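Local coordinates for LPG0439 HIT-related domain-containing protein (Legionella pneumophila subsp. pneumophila, PDB 5L0L), which is of unknown function but is probably a membrane protein, whose HIT-related part pairs here with a second copy, at the interface of chains A and B. Coordinates in Å, arbitrary orientation; residue numbers count along the deposited sequence, not the author numbering. Chains: chain A/B, Uncharacterized protein.

Contact 1: the interface of chains A and B. Residues chain A 87, 97-99; chain B 76, 80, 101-102.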
# COMPACT_ATOMS: atom_id res chain seq x y z
N THR A 87 -1.00 -7.11 -8.39
CA THR A 87 -2.16 -7.64 -7.67
C THR A 87 -2.90 -8.77 -8.42
O THR A 87 -3.44 -9.68 -7.79
CB THR A 87 -3.22 -6.57 -7.31
OG1 THR A 87 -3.81 -6.05 -8.51
CG2 THR A 87 -2.62 -5.44 -6.43
N VAL A 97 -5.13 -10.11 -1.81
CA VAL A 97 -3.88 -9.35 -1.95
C VAL A 97 -3.82 -8.29 -0.86
O VAL A 97 -4.85 -7.66 -0.54
CB VAL A 97 -3.70 -8.74 -3.35
CG1 VAL A 97 -4.59 -7.58 -3.56
CG2 VAL A 97 -2.26 -8.33 -3.57
N GLN A 98 -2.65 -8.11 -0.29
CA GLN A 98 -2.35 -7.00 0.62
C GLN A 98 -1.03 -6.37 0.20
O GLN A 98 -0.15 -7.04 -0.39
CB GLN A 98 -2.27 -7.47 2.08
CG GLN A 98 -3.61 -8.02 2.56
CD GLN A 98 -3.64 -8.35 4.04
OE1 GLN A 98 -2.62 -8.69 4.66
NE2 GLN A 98 -4.82 -8.26 4.62
N PHE A 99 -0.87 -5.08 0.46
CA PHE A 99 0.40 -4.42 0.20
C PHE A 99 0.64 -3.23 1.11
O PHE A 99 -0.34 -2.63 1.63
CB PHE A 99 0.57 -4.02 -1.31
CG PHE A 99 -0.51 -3.13 -1.87
CD1 PHE A 99 -0.43 -1.75 -1.74
CD2 PHE A 99 -1.57 -3.67 -2.57
CE1 PHE A 99 -1.41 -0.94 -2.27
CE2 PHE A 99 -2.56 -2.86 -3.11
CZ PHE A 99 -2.48 -1.50 -2.94
N GLN B 76 -8.94 -1.69 -8.93
CA GLN B 76 -7.67 -1.61 -8.19
C GLN B 76 -6.74 -0.50 -8.68
O GLN B 76 -6.14 0.23 -7.88
CB GLN B 76 -6.95 -2.95 -8.25
CG GLN B 76 -5.61 -3.02 -7.51
CD GLN B 76 -5.80 -3.03 -6.02
OE1 GLN B 76 -6.22 -4.03 -5.44
NE2 GLN B 76 -5.51 -1.93 -5.39
N ASN B 80 -5.29 2.87 -6.67
CA ASN B 80 -3.87 3.17 -6.56
C ASN B 80 -3.50 4.51 -7.20
O ASN B 80 -2.57 5.14 -6.76
CB ASN B 80 -3.04 2.00 -7.10
CG ASN B 80 -3.09 0.79 -6.20
OD1 ASN B 80 -3.85 0.71 -5.23
ND2 ASN B 80 -2.29 -0.21 -6.52
N GLN B 101 -2.93 -1.49 1.90
CA GLN B 101 -4.20 -2.11 1.54
C GLN B 101 -4.23 -3.46 2.27
O GLN B 101 -3.40 -4.35 1.99
CB GLN B 101 -4.34 -2.32 0.03
CG GLN B 101 -5.64 -3.03 -0.37
CD GLN B 101 -5.84 -3.03 -1.88
OE1 GLN B 101 -5.76 -1.99 -2.51
NE2 GLN B 101 -6.01 -4.19 -2.44
N LEU B 102 -5.18 -3.59 3.21
CA LEU B 102 -5.22 -4.76 4.10
C LEU B 102 -6.58 -5.44 4.01
O LEU B 102 -6.73 -6.45 3.30
CB LEU B 102 -4.84 -4.39 5.55
CG LEU B 102 -3.47 -3.74 5.74
CD1 LEU B 102 -3.20 -3.42 7.21
CD2 LEU B 102 -2.37 -4.62 5.15
O HOH W 1 -7.20 -6.69 0.35
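B:Gln101 holds CG anti to its backbone N (chi1 178°) and runs on extended, which lays its side chain across the ring of A:Phe99, whose CG lies between its backbone N and carbonyl carbon (chi1 57°). CB of B:Gln101 sits over one face of that ring, toward the rim, 3.7 Å from the centroid, in a CH-pi contact. The terminal amide then passes the CE2 and CZ corner with its plane 53° from that of the ring.

Its orientation is fixed by B:Gln76, whose chain bends at chi2 to present a second amide almost coplanar with the first. B:Gln101 NE2 donates to B:Gln76 OE1 at 3.0 Å, and B:Gln76 NE2 returns the bond to B:Gln101 OE1 at 2.9 Å. Both bonds are nearly straight and fall on carbonyl lone pairs, giving a cyclic amide pair in which the flip of one group sets that of the other; a weak bond from B:Gln76 NE2 to B:Asn80 OD1 supports this sense. The NE2 of B:Gln76 also lies in plane at the edge of the A:Phe99 ring, while B:Asn80 meets the ring tip to tip, its OD1 3.5 Å from A:Phe99 CZ. Where helix meets helix, the methyl and hydroxyl of A:Thr87 touch the B:Gln76 chain.

Behind the ring, the strands 96-101 of the two subunits form an antiparallel bridge: A:Phe99 N bonds B:Gln101 O at 3.0 Å and B:Gln101 N bonds A:Phe99 O at 2.8 Å. Farther along, A:Gln98 NE2 donates a hydrogen bond to B:Leu102 O at 2.9 Å, from above the carbonyl plane and not on a lone pair. Water 1, 2.7 Å from A:Val97 O, also reaches this B:Leu102 oxygen.

Contact 2: the interface of chains A and B. Residues chain A 102, 104, 157-160; chain B 98, 132, 134, 153-155.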
# COMPACT_ATOMS: atom_id res chain seq x y z
N LEU A 102 6.22 1.27 3.25
CA LEU A 102 6.61 1.61 4.62
C LEU A 102 7.94 2.33 4.61
O LEU A 102 7.97 3.55 4.68
CB LEU A 102 6.59 0.36 5.52
CG LEU A 102 5.28 -0.39 5.65
CD1 LEU A 102 5.42 -1.55 6.65
CD2 LEU A 102 4.09 0.46 6.04
N ASN A 104 10.32 1.65 7.02
CA ASN A 104 10.76 1.82 8.40
C ASN A 104 12.23 1.42 8.61
O ASN A 104 12.94 2.02 9.45
CB ASN A 104 9.93 0.98 9.34
CG ASN A 104 8.47 1.40 9.35
OD1 ASN A 104 8.14 2.60 9.38
ND2 ASN A 104 7.61 0.41 9.28
N ASP A 157 2.58 -9.21 9.99
CA ASP A 157 3.66 -8.32 10.43
C ASP A 157 4.83 -8.44 9.46
O ASP A 157 5.41 -9.52 9.33
CB ASP A 157 4.11 -8.63 11.87
CG ASP A 157 4.87 -7.46 12.49
OD1 ASP A 157 5.86 -6.93 11.90
OD2 ASP A 157 4.46 -7.02 13.58
N LEU A 158 5.16 -7.34 8.77
CA LEU A 158 6.25 -7.34 7.79
C LEU A 158 7.65 -7.34 8.42
O LEU A 158 8.62 -7.56 7.69
CB LEU A 158 6.11 -6.18 6.78
CG LEU A 158 4.87 -6.30 5.90
CD1 LEU A 158 4.65 -5.00 5.15
CD2 LEU A 158 4.92 -7.47 4.90
N ILE A 159 7.72 -7.11 9.73
CA ILE A 159 8.91 -7.24 10.57
C ILE A 159 9.77 -5.99 10.43
O ILE A 159 10.41 -5.80 9.40
CB ILE A 159 9.81 -8.48 10.29
CG1 ILE A 159 9.04 -9.78 10.19
CG2 ILE A 159 10.86 -8.62 11.42
CD1 ILE A 159 8.16 -10.12 11.38
N ALA A 160 9.75 -5.12 11.42
CA ALA A 160 10.63 -3.96 11.46
C ALA A 160 11.91 -4.36 12.20
O ALA A 160 11.84 -5.11 13.17
CB ALA A 160 9.93 -2.82 12.19
N GLN B 98 3.27 6.68 4.17
CA GLN B 98 3.15 5.24 4.25
C GLN B 98 1.72 4.89 3.88
O GLN B 98 0.81 5.69 4.08
CB GLN B 98 3.50 4.74 5.66
CG GLN B 98 4.94 4.95 6.02
CD GLN B 98 5.40 4.28 7.30
OE1 GLN B 98 4.64 4.09 8.23
NE2 GLN B 98 6.69 3.93 7.34
N TRP B 132 -1.00 7.37 5.72
CA TRP B 132 -0.69 8.20 6.86
C TRP B 132 0.71 8.77 6.70
O TRP B 132 1.47 8.38 5.80
CB TRP B 132 -0.83 7.39 8.18
CG TRP B 132 0.10 6.25 8.25
CD1 TRP B 132 1.33 6.22 8.83
CD2 TRP B 132 -0.12 4.94 7.69
NE1 TRP B 132 1.90 4.96 8.68
CE2 TRP B 132 1.03 4.17 7.96
CE3 TRP B 132 -1.17 4.35 6.97
CZ2 TRP B 132 1.17 2.85 7.52
CZ3 TRP B 132 -1.03 3.07 6.51
CH2 TRP B 132 0.15 2.32 6.77
N ARG B 134 4.55 9.93 8.62
CA ARG B 134 5.53 9.70 9.68
C ARG B 134 6.47 10.90 9.83
O ARG B 134 6.82 11.59 8.86
CB ARG B 134 6.35 8.43 9.44
CG ARG B 134 5.52 7.15 9.19
CD ARG B 134 4.65 6.77 10.38
NE ARG B 134 5.47 6.44 11.56
CZ ARG B 134 6.10 5.28 11.76
NH1 ARG B 134 6.86 5.15 12.84
NH2 ARG B 134 6.01 4.25 10.92
N GLY B 153 11.04 4.79 12.13
CA GLY B 153 11.80 3.56 12.33
C GLY B 153 11.01 2.43 12.93
O GLY B 153 11.31 1.25 12.69
N LEU B 154 9.99 2.76 13.73
CA LEU B 154 9.09 1.76 14.31
C LEU B 154 7.88 1.49 13.42
O LEU B 154 7.44 2.35 12.67
CB LEU B 154 8.57 2.26 15.67
CG LEU B 154 9.70 2.58 16.68
CD1 LEU B 154 9.13 3.19 17.94
CD2 LEU B 154 10.46 1.32 17.02
N MSE B 155 7.32 0.30 13.54
CA MSE B 155 6.14 -0.07 12.76
C MSE B 155 4.93 0.66 13.29
O MSE B 155 4.64 0.60 14.49
CB MSE B 155 5.94 -1.58 12.88
CG MSE B 155 4.70 -2.09 12.16
SE MSE B 155 5.12 -2.20 10.24
CE MSE B 155 6.34 -3.71 10.35
O HOH W 2 4.85 1.42 9.53
O HOH W 3 9.22 5.06 9.99
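The selenium of B:Met155, a selenomethionine, lies 3.7 Å from A:Leu102 CD1 at the apolar centre of this contact. With CG anti to its backbone N (chi1 177°) and bends at chi2 and chi3, the chain curls into chain A, so that SE faces A:Leu102 and the amide nitrogen of A:Asn104 while the methyl turns into the loop 157-160. There CE lies 3.6 Å from A:Asp157 OD1 and also touches the backbone N of A:Ile159 and A:Ala160. The same carboxylate oxygen accepts the A:Ile159 N-H through its anti lone pair, which probably helps to shape the loop that receives the methyl. The other branch of A:Leu102 meets the indole of B:Trp132 more loosely, CD2 to CZ2 at 4.1 Å.

Toward the rim, B:Gln98 crosses A:Asn104 at about a right angle, their amide planes 70° apart. Its NE2 donates to A:Asn104 OD1 at 2.8 Å, coming from above the acceptor's carbonyl plane (47° out of it). The opposite end of the B:Gln98 amide is fixed within chain B: OE1 takes B:Trp132 NE1 at 2.9 Å and B:Arg134 NH2 at 3.0 Å, leaving NE2 turned to the partner. B:Arg134 is in turn steadied by gripping the carbonyl O of B:Leu154 end-on with both NH1 and NH2. Waters add to the rim: water 2 joins A:Asn104 ND2 to B:Gln98 OE1, and water 3 joins A:Asn104 OD1 to B:Gly153 N.

Around the selenoether side chain of B:Met155, the site thus packs segment 153-155 and the strand residue B:Gln98 of one subunit against the partner's A:Leu102, the start of its 3-10 helix 104-106 and loop 157-160, extending the dimer contact well beyond strand pairing.

The C-alpha centres of contact 1 and contact 2 lie about 16 Å apart in one two-fold interface, and each recurs with the chains exchanged. Strand 96-101 and the residue following it link them: Gln98 and Leu102 serve in both, with chain roles reversed, so contact 2 includes the symmetry mate of a pair in contact 1. Contact 1 joins strands and helices 73-92 across the axis, whereas contact 2 adds loops and strand 128-134. Strand pairing beside a helix recalls dimers of HIT family proteins, which suggests a physiological dimer, although the structure alone does not show this.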